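Nitrosopumilus output domain-containing protein (Pyrococcus horikoshii, PDB 2P9X) is of unknown function but binds zinc ions, as an all-helical protein of the Nitrosopumilus output domain 5 family. Local coordinates at residues A[7-11]-A[72-77]; A[46-50]-A[86-90]. Numbering follows the deposited sequence.

Both contacts are helix-against-helix packings in an all-helical chain, and together they tie its two ends to its middle. Contact 1 sets helix 3-19 against the end of helix 59-76; contact 2 sets the start of helix 46-57 against the start of helix 86-97. Their centres lie about 14 Å apart, and their apolar sides merge: Leu73 CD2 meets Leu89 CD2 at 3.3 Å, and Leu8 CD2 meets Val90 CG2 at 3.7 Å. Both are partly buried, with a mainly apolar interior (Leu8, Thr11 and Leu73; Leu86, Phe49 and Val90) and a more exposed charged margin. In contact 1 that is a guanidinium lying over an isoleucine; in contact 2, a long, secondary lysine-glutamate salt bridge.

Contact 1 of 2, residues A[7-11]-A[72-77]; sequences ILTKT and KLKGRL
Two helical segments cross obliquely: 7-11, within helix 3-19, and 72-77, where helix 59-76 ends at Arg76. Their axes approach to 10.2 Å with 122° between N-to-C directions, and the closest CA pair is Thr11 and Leu73, 6.5 Å apart. Ile7 (m, t) points across; its CG2 lies 4.1 Å from Leu73 CD1 and 3.9 Å from Arg76 NE, over one face of the guanidinium, while its CD1 is 4.4 Å from Leu77 CD2. Leu8 (t, p) leaves its helix sideways but brings CD1 to 3.8 Å from CD2 of Leu73, itself t, p. One turn on, Thr11 (m) faces the partner helix and directs OG1 to Ile7 O in a 2.6 Å hydrogen bond, the familiar i to i-4 pairing of a helical threonine. Thr11 CG2 packs 3.7 Å from Lys72 CB, and Thr11 OG1 sits 3.6 Å from Leu73 CD1. Beyond CB, Lys72 leads away to a salt bridge with Glu18, seen to bind zinc in this protein though not in this chain. No hydrogen bond joins the segments: its hydroxyl satisfied within its own helix, Thr11 can sit in this oblique, mainly apolar interface, and cohesion rests on van der Waals packing.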
ATOM      1  N   ILE A   7      15.694 -18.698 -14.289  1.00 23.12           N
ATOM      2  CA  ILE A   7      16.455 -17.480 -14.035  1.00 22.75           C
ATOM      3  C   ILE A   7      15.580 -16.302 -13.616  1.00 23.23           C
ATOM      4  O   ILE A   7      15.927 -15.556 -12.694  1.00 23.19           O
ATOM      5  CB  ILE A   7      17.285 -17.080 -15.267  1.00 24.69           C
ATOM      6  CG1 ILE A   7      18.327 -18.163 -15.554  1.00 27.01           C
ATOM      7  CG2 ILE A   7      17.977 -15.753 -15.020  1.00 26.24           C
ATOM      8  CD1 ILE A   7      19.043 -17.987 -16.883  1.00 29.29           C
ATOM      9  N   LEU A   8      14.442 -16.124 -14.274  1.00 21.69           N
ATOM     10  CA  LEU A   8      13.580 -15.006 -13.899  1.00 19.86           C
ATOM     11  C   LEU A   8      12.995 -15.212 -12.506  1.00 20.38           C
ATOM     12  O   LEU A   8      13.006 -14.303 -11.682  1.00 23.06           O
ATOM     13  CB  LEU A   8      12.442 -14.823 -14.906  1.00 21.52           C
ATOM     14  CG  LEU A   8      11.464 -13.697 -14.543  1.00 21.65           C
ATOM     15  CD1 LEU A   8      12.227 -12.395 -14.361  1.00 22.35           C
ATOM     16  CD2 LEU A   8      10.411 -13.551 -15.629  1.00 23.67           C
ATOM     17  N   THR A   9      12.492 -16.411 -12.241  1.00 21.88           N
ATOM     18  CA  THR A   9      11.890 -16.698 -10.945  1.00 19.57           C
ATOM     19  C   THR A   9      12.880 -16.539  -9.803  1.00 21.65           C
ATOM     20  O   THR A   9      12.573 -15.895  -8.803  1.00 22.30           O
ATOM     21  CB  THR A   9      11.275 -18.118 -10.923  1.00 19.65           C
ATOM     22  OG1 THR A   9      10.285 -18.214 -11.956  1.00 23.43           O
ATOM     23  CG2 THR A   9      10.604 -18.395  -9.573  1.00 23.19           C
ATOM     24  N   LYS A  10      14.076 -17.098  -9.950  1.00 21.33           N
ATOM     25  CA  LYS A  10      15.073 -16.982  -8.890  1.00 22.83           C
ATOM     26  C   LYS A  10      15.500 -15.535  -8.679  1.00 22.42           C
ATOM     27  O   LYS A  10      15.682 -15.095  -7.543  1.00 22.06           O
ATOM     28  CB  LYS A  10      16.304 -17.835  -9.203  1.00 26.47           C
ATOM     29  CG  LYS A  10      17.307 -17.899  -8.058  1.00 31.71           C
ATOM     30  CD  LYS A  10      16.659 -18.472  -6.798  1.00 35.76           C
ATOM     31  CE  LYS A  10      17.629 -18.506  -5.624  1.00 39.68           C
ATOM     32  NZ  LYS A  10      17.913 -19.899  -5.178  1.00 42.08           N
ATOM     33  N   THR A  11      15.663 -14.792  -9.769  1.00 20.85           N
ATOM     34  CA  THR A  11      16.072 -13.397  -9.659  1.00 21.44           C
ATOM     35  C   THR A  11      15.028 -12.616  -8.873  1.00 21.02           C
ATOM     36  O   THR A  11      15.370 -11.786  -8.034  1.00 22.28           O
ATOM     37  CB  THR A  11      16.244 -12.747 -11.037  1.00 24.72           C
ATOM     38  OG1 THR A  11      17.233 -13.469 -11.777  1.00 26.49           O
ATOM     39  CG2 THR A  11      16.696 -11.295 -10.892  1.00 26.07           C
ATOM     40  N   LYS A  72      17.448  -5.917 -11.775  1.00 28.88           N
ATOM     41  CA  LYS A  72      18.167  -7.085 -11.276  1.00 29.79           C
ATOM     42  C   LYS A  72      18.420  -8.119 -12.362  1.00 30.04           C
ATOM     43  O   LYS A  72      19.456  -8.785 -12.361  1.00 29.66           O
ATOM     44  CB  LYS A  72      17.395  -7.742 -10.130  1.00 30.02           C
ATOM     45  CG  LYS A  72      17.416  -6.966  -8.829  1.00 31.87           C
ATOM     46  CD  LYS A  72      18.832  -6.721  -8.344  1.00 34.33           C
ATOM     47  CE  LYS A  72      18.834  -5.789  -7.139  1.00 37.19           C
ATOM     48  NZ  LYS A  72      20.113  -5.869  -6.384  1.00 39.69           N
ATOM     49  N   LEU A  73      17.474  -8.271 -13.282  1.00 30.38           N
ATOM     50  CA  LEU A  73      17.654  -9.247 -14.347  1.00 33.21           C
ATOM     51  C   LEU A  73      18.736  -8.801 -15.329  1.00 34.99           C
ATOM     52  O   LEU A  73      19.471  -9.594 -15.902  1.00 35.12           O
ATOM     53  CB  LEU A  73      16.320  -9.414 -15.076  1.00 33.61           C
ATOM     54  CG  LEU A  73      16.245 -10.728 -15.855  1.00 36.84           C
ATOM     55  CD1 LEU A  73      16.445 -11.954 -14.959  1.00 35.57           C
ATOM     56  CD2 LEU A  73      14.902 -10.924 -16.557  1.00 39.36           C
ATOM     57  N   LYS A  74      18.789  -7.474 -15.541  1.00 35.74           N
ATOM     58  CA  LYS A  74      19.838  -6.931 -16.393  1.00 39.51           C
ATOM     59  C   LYS A  74      21.223  -7.189 -15.794  1.00 40.48           C
ATOM     60  O   LYS A  74      22.198  -7.453 -16.485  1.00 41.85           O
ATOM     61  CB  LYS A  74      19.593  -5.429 -16.550  1.00 40.43           C
ATOM     62  CG  LYS A  74      18.540  -5.134 -17.622  1.00 42.56           C
ATOM     63  CD  LYS A  74      18.166  -3.652 -17.688  1.00 45.40           C
ATOM     64  CE  LYS A  74      16.953  -3.401 -18.592  1.00 47.74           C
ATOM     65  NZ  LYS A  74      16.738  -1.962 -18.742  1.00 48.49           N
ATOM     66  N   GLY A  75      21.294  -7.073 -14.453  1.00 40.23           N
ATOM     67  CA  GLY A  75      22.548  -7.363 -13.770  1.00 41.03           C
ATOM     68  C   GLY A  75      22.871  -8.859 -13.800  1.00 42.25           C
ATOM     69  O   GLY A  75      24.016  -9.277 -13.686  1.00 42.11           O
ATOM     70  N   ARG A  76      21.831  -9.673 -13.952  1.00 41.23           N
ATOM     71  CA  ARG A  76      22.005 -11.122 -14.005  1.00 41.87           C
ATOM     72  C   ARG A  76      22.398 -11.620 -15.407  1.00 41.82           C
ATOM     73  O   ARG A  76      23.175 -12.551 -15.565  1.00 41.85           O
ATOM     74  CB  ARG A  76      20.690 -11.776 -13.579  1.00 40.96           C
ATOM     75  CG  ARG A  76      20.898 -13.129 -12.901  1.00 41.75           C
ATOM     76  CD  ARG A  76      21.812 -14.042 -13.722  1.00 41.78           C
ATOM     77  NE  ARG A  76      21.555 -15.451 -13.409  1.00 40.46           N
ATOM     78  CZ  ARG A  76      22.111 -16.365 -14.227  1.00 38.61           C
ATOM     79  NH1 ARG A  76      22.857 -15.974 -15.245  1.00 37.52           N
ATOM     80  NH2 ARG A  76      21.911 -17.670 -14.004  1.00 38.38           N
ATOM     81  N   LEU A  77      21.793 -10.993 -16.438  1.00 43.42           N
ATOM     82  CA  LEU A  77      21.902 -11.515 -17.807  1.00 45.49           C
ATOM     83  C   LEU A  77      22.800 -10.643 -18.677  1.00 46.20           C
ATOM     84  O   LEU A  77      23.876 -11.016 -19.135  1.00 48.42           O
ATOM     85  CB  LEU A  77      20.503 -11.487 -18.424  1.00 45.95           C
ATOM     86  CG  LEU A  77      19.678 -12.710 -18.053  1.00 46.55           C
ATOM     87  CD1 LEU A  77      18.393 -12.799 -18.872  1.00 47.52           C
ATOM     88  CD2 LEU A  77      20.420 -14.026 -18.283  1.00 47.05           C
TER

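Contact 2 of 2, residues A[46-50]-A[86-90]; sequences PQKFK and LEELV
The pyrrolidine ring of Pro46 overlaps the first turn of helix 86-97 (segment 86-90), with CB 3.8 Å from Leu86 CG and CG 3.8 Å from Val90 CG2; its CG also lies 4.0 Å from Glu87 CA. Pro46 and Glu87 are the closest backbone pair, with CA atoms 5.4 Å apart. Segments 46-50 and 86-90 are both regular helix, closed by Lys50 N to Pro46 O and Val90 N to Leu86 O hydrogen bonds of 2.9 Å each. Proline is well suited to this place: 46-50 is the first turn of helix 46-57, where its missing amide hydrogen costs no hydrogen bond within the helix. The axes pass at 9.5 Å, 147° apart in direction, so the pairing is roughly antiparallel.

Leu86 (t, p) fills the space beside the proline, its CD2 meeting Phe49 CD2 at 3.5 Å (Phe49 chi1 t) and its CB meeting Lys50 CD at 3.8 Å. At the margin of the apolar patch, Glu87 (chi1 m) folds back over the partner helix so that its OE2 lies 3.6 Å from Gln47 CB and its OE1 lies 3.5 Å from Lys50 CD. Lys50 NZ has its stronger salt bridge with Glu66, which also accepts a hydrogen bond from Leu86 N; that from Lys50 NZ to Glu87 OE1 is long, 3.6 Å.

Thus a polar margin borders an apolar interior, a familiar pattern in helix pairs. Around it, helix 59-76 packs against Leu86 through Ile69, helix 23-35 meets Phe49 through Leu31, and helix 3-19 reaches Val90 through Leu8.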
ATOM      1  N   PRO A  46       3.182 -12.701 -17.127  1.00 23.25           N
ATOM      2  CA  PRO A  46       3.632 -11.426 -16.558  1.00 23.72           C
ATOM      3  C   PRO A  46       2.543 -10.385 -16.322  1.00 24.70           C
ATOM      4  O   PRO A  46       2.553  -9.697 -15.299  1.00 25.11           O
ATOM      5  CB  PRO A  46       4.713 -10.957 -17.543  1.00 23.06           C
ATOM      6  CG  PRO A  46       4.511 -11.735 -18.813  1.00 22.88           C
ATOM      7  CD  PRO A  46       3.963 -13.046 -18.329  1.00 23.09           C
ATOM      8  N   GLN A  47       1.598 -10.269 -17.248  1.00 24.85           N
ATOM      9  CA  GLN A  47       0.522  -9.301 -17.077  1.00 25.23           C
ATOM     10  C   GLN A  47      -0.319  -9.639 -15.842  1.00 24.78           C
ATOM     11  O   GLN A  47      -0.676  -8.751 -15.066  1.00 25.27           O
ATOM     12  CB  GLN A  47      -0.371  -9.255 -18.325  1.00 28.73           C
ATOM     13  CG  GLN A  47      -1.603  -8.372 -18.153  1.00 33.70           C
ATOM     14  CD  GLN A  47      -2.408  -8.204 -19.434  1.00 37.68           C
ATOM     15  OE1 GLN A  47      -3.535  -7.708 -19.406  1.00 41.00           O
ATOM     16  NE2 GLN A  47      -1.828  -8.601 -20.562  1.00 38.89           N
ATOM     17  N   LYS A  48      -0.627 -10.919 -15.656  1.00 23.57           N
ATOM     18  CA  LYS A  48      -1.425 -11.345 -14.509  1.00 24.75           C
ATOM     19  C   LYS A  48      -0.638 -11.141 -13.213  1.00 24.32           C
ATOM     20  O   LYS A  48      -1.200 -10.761 -12.186  1.00 23.15           O
ATOM     21  CB  LYS A  48      -1.825 -12.815 -14.655  1.00 28.23           C
ATOM     22  CG  LYS A  48      -2.792 -13.304 -13.587  1.00 32.65           C
ATOM     23  CD  LYS A  48      -3.361 -14.675 -13.923  1.00 37.80           C
ATOM     24  CE  LYS A  48      -4.178 -14.634 -15.207  1.00 41.94           C
ATOM     25  NZ  LYS A  48      -5.299 -13.655 -15.128  1.00 43.75           N
ATOM     26  N   PHE A  49       0.667 -11.391 -13.268  1.00 22.57           N
ATOM     27  CA  PHE A  49       1.517 -11.219 -12.096  1.00 22.31           C
ATOM     28  C   PHE A  49       1.521  -9.738 -11.708  1.00 22.62           C
ATOM     29  O   PHE A  49       1.369  -9.391 -10.532  1.00 21.43           O
ATOM     30  CB  PHE A  49       2.944 -11.708 -12.407  1.00 20.80           C
ATOM     31  CG  PHE A  49       3.938 -11.447 -11.304  1.00 19.66           C
ATOM     32  CD1 PHE A  49       4.094 -12.358 -10.264  1.00 20.11           C
ATOM     33  CD2 PHE A  49       4.709 -10.290 -11.299  1.00 19.06           C
ATOM     34  CE1 PHE A  49       5.005 -12.121  -9.233  1.00 20.95           C
ATOM     35  CE2 PHE A  49       5.629 -10.039 -10.271  1.00 19.80           C
ATOM     36  CZ  PHE A  49       5.774 -10.958  -9.239  1.00 21.16           C
ATOM     37  N   LYS A  50       1.681  -8.862 -12.698  1.00 21.82           N
ATOM     38  CA  LYS A  50       1.689  -7.430 -12.431  1.00 24.35           C
ATOM     39  C   LYS A  50       0.358  -7.001 -11.826  1.00 24.23           C
ATOM     40  O   LYS A  50       0.323  -6.235 -10.862  1.00 24.25           O
ATOM     41  CB  LYS A  50       1.957  -6.652 -13.722  1.00 26.32           C
ATOM     42  CG  LYS A  50       3.436  -6.576 -14.064  1.00 28.32           C
ATOM     43  CD  LYS A  50       3.681  -5.884 -15.403  1.00 31.64           C
ATOM     44  CE  LYS A  50       2.758  -4.698 -15.609  1.00 32.90           C
ATOM     45  NZ  LYS A  50       3.423  -3.602 -16.373  1.00 37.23           N
ATOM     46  N   LEU A  86       7.620  -5.834 -17.498  1.00 25.44           N
ATOM     47  CA  LEU A  86       7.838  -7.246 -17.221  1.00 25.23           C
ATOM     48  C   LEU A  86       7.472  -8.096 -18.443  1.00 25.96           C
ATOM     49  O   LEU A  86       8.125  -9.104 -18.716  1.00 25.37           O
ATOM     50  CB  LEU A  86       7.017  -7.680 -16.001  1.00 25.32           C
ATOM     51  CG  LEU A  86       7.258  -9.092 -15.467  1.00 28.17           C
ATOM     52  CD1 LEU A  86       8.697  -9.227 -14.974  1.00 28.84           C
ATOM     53  CD2 LEU A  86       6.290  -9.366 -14.331  1.00 26.68           C
ATOM     54  N   GLU A  87       6.435  -7.689 -19.178  1.00 27.44           N
ATOM     55  CA  GLU A  87       6.016  -8.429 -20.369  1.00 27.92           C
ATOM     56  C   GLU A  87       7.131  -8.434 -21.402  1.00 28.22           C
ATOM     57  O   GLU A  87       7.434  -9.472 -21.998  1.00 28.57           O
ATOM     58  CB  GLU A  87       4.755  -7.818 -20.992  1.00 29.20           C
ATOM     59  CG  GLU A  87       3.504  -8.026 -20.170  1.00 30.93           C
ATOM     60  CD  GLU A  87       3.200  -6.851 -19.266  1.00 31.67           C
ATOM     61  OE1 GLU A  87       4.148  -6.180 -18.809  1.00 30.79           O
ATOM     62  OE2 GLU A  87       2.005  -6.606 -19.010  1.00 33.35           O
ATOM     63  N   GLU A  88       7.737  -7.271 -21.621  1.00 27.84           N
ATOM     64  CA  GLU A  88       8.835  -7.169 -22.574  1.00 29.62           C
ATOM     65  C   GLU A  88      10.035  -7.958 -22.067  1.00 28.60           C
ATOM     66  O   GLU A  88      10.783  -8.543 -22.853  1.00 29.49           O
ATOM     67  CB  GLU A  88       9.243  -5.710 -22.776  1.00 31.14           C
ATOM     68  CG  GLU A  88       8.217  -4.877 -23.513  1.00 36.87           C
ATOM     69  CD  GLU A  88       8.630  -3.422 -23.648  1.00 39.87           C
ATOM     70  OE1 GLU A  88       9.725  -3.056 -23.164  1.00 40.39           O
ATOM     71  OE2 GLU A  88       7.853  -2.645 -24.238  1.00 43.43           O
ATOM     72  N   LEU A  89      10.220  -7.973 -20.746  1.00 27.09           N
ATOM     73  CA  LEU A  89      11.340  -8.687 -20.142  1.00 26.82           C
ATOM     74  C   LEU A  89      11.228 -10.189 -20.388  1.00 26.33           C
ATOM     75  O   LEU A  89      12.218 -10.850 -20.714  1.00 27.48           O
ATOM     76  CB  LEU A  89      11.397  -8.413 -18.634  1.00 25.95           C
ATOM     77  CG  LEU A  89      12.594  -9.002 -17.882  1.00 26.81           C
ATOM     78  CD1 LEU A  89      13.878  -8.302 -18.321  1.00 26.91           C
ATOM     79  CD2 LEU A  89      12.387  -8.851 -16.378  1.00 25.37           C
ATOM     80  N   VAL A  90      10.024 -10.728 -20.224  1.00 24.70           N
ATOM     81  CA  VAL A  90       9.797 -12.150 -20.439  1.00 25.18           C
ATOM     82  C   VAL A  90       9.980 -12.467 -21.919  1.00 26.37           C
ATOM     83  O   VAL A  90      10.548 -13.499 -22.277  1.00 26.48           O
ATOM     84  CB  VAL A  90       8.375 -12.559 -19.984  1.00 26.09           C
ATOM     85  CG1 VAL A  90       8.068 -13.987 -20.414  1.00 24.42           C
ATOM     86  CG2 VAL A  90       8.275 -12.435 -18.462  1.00 25.10           C
TER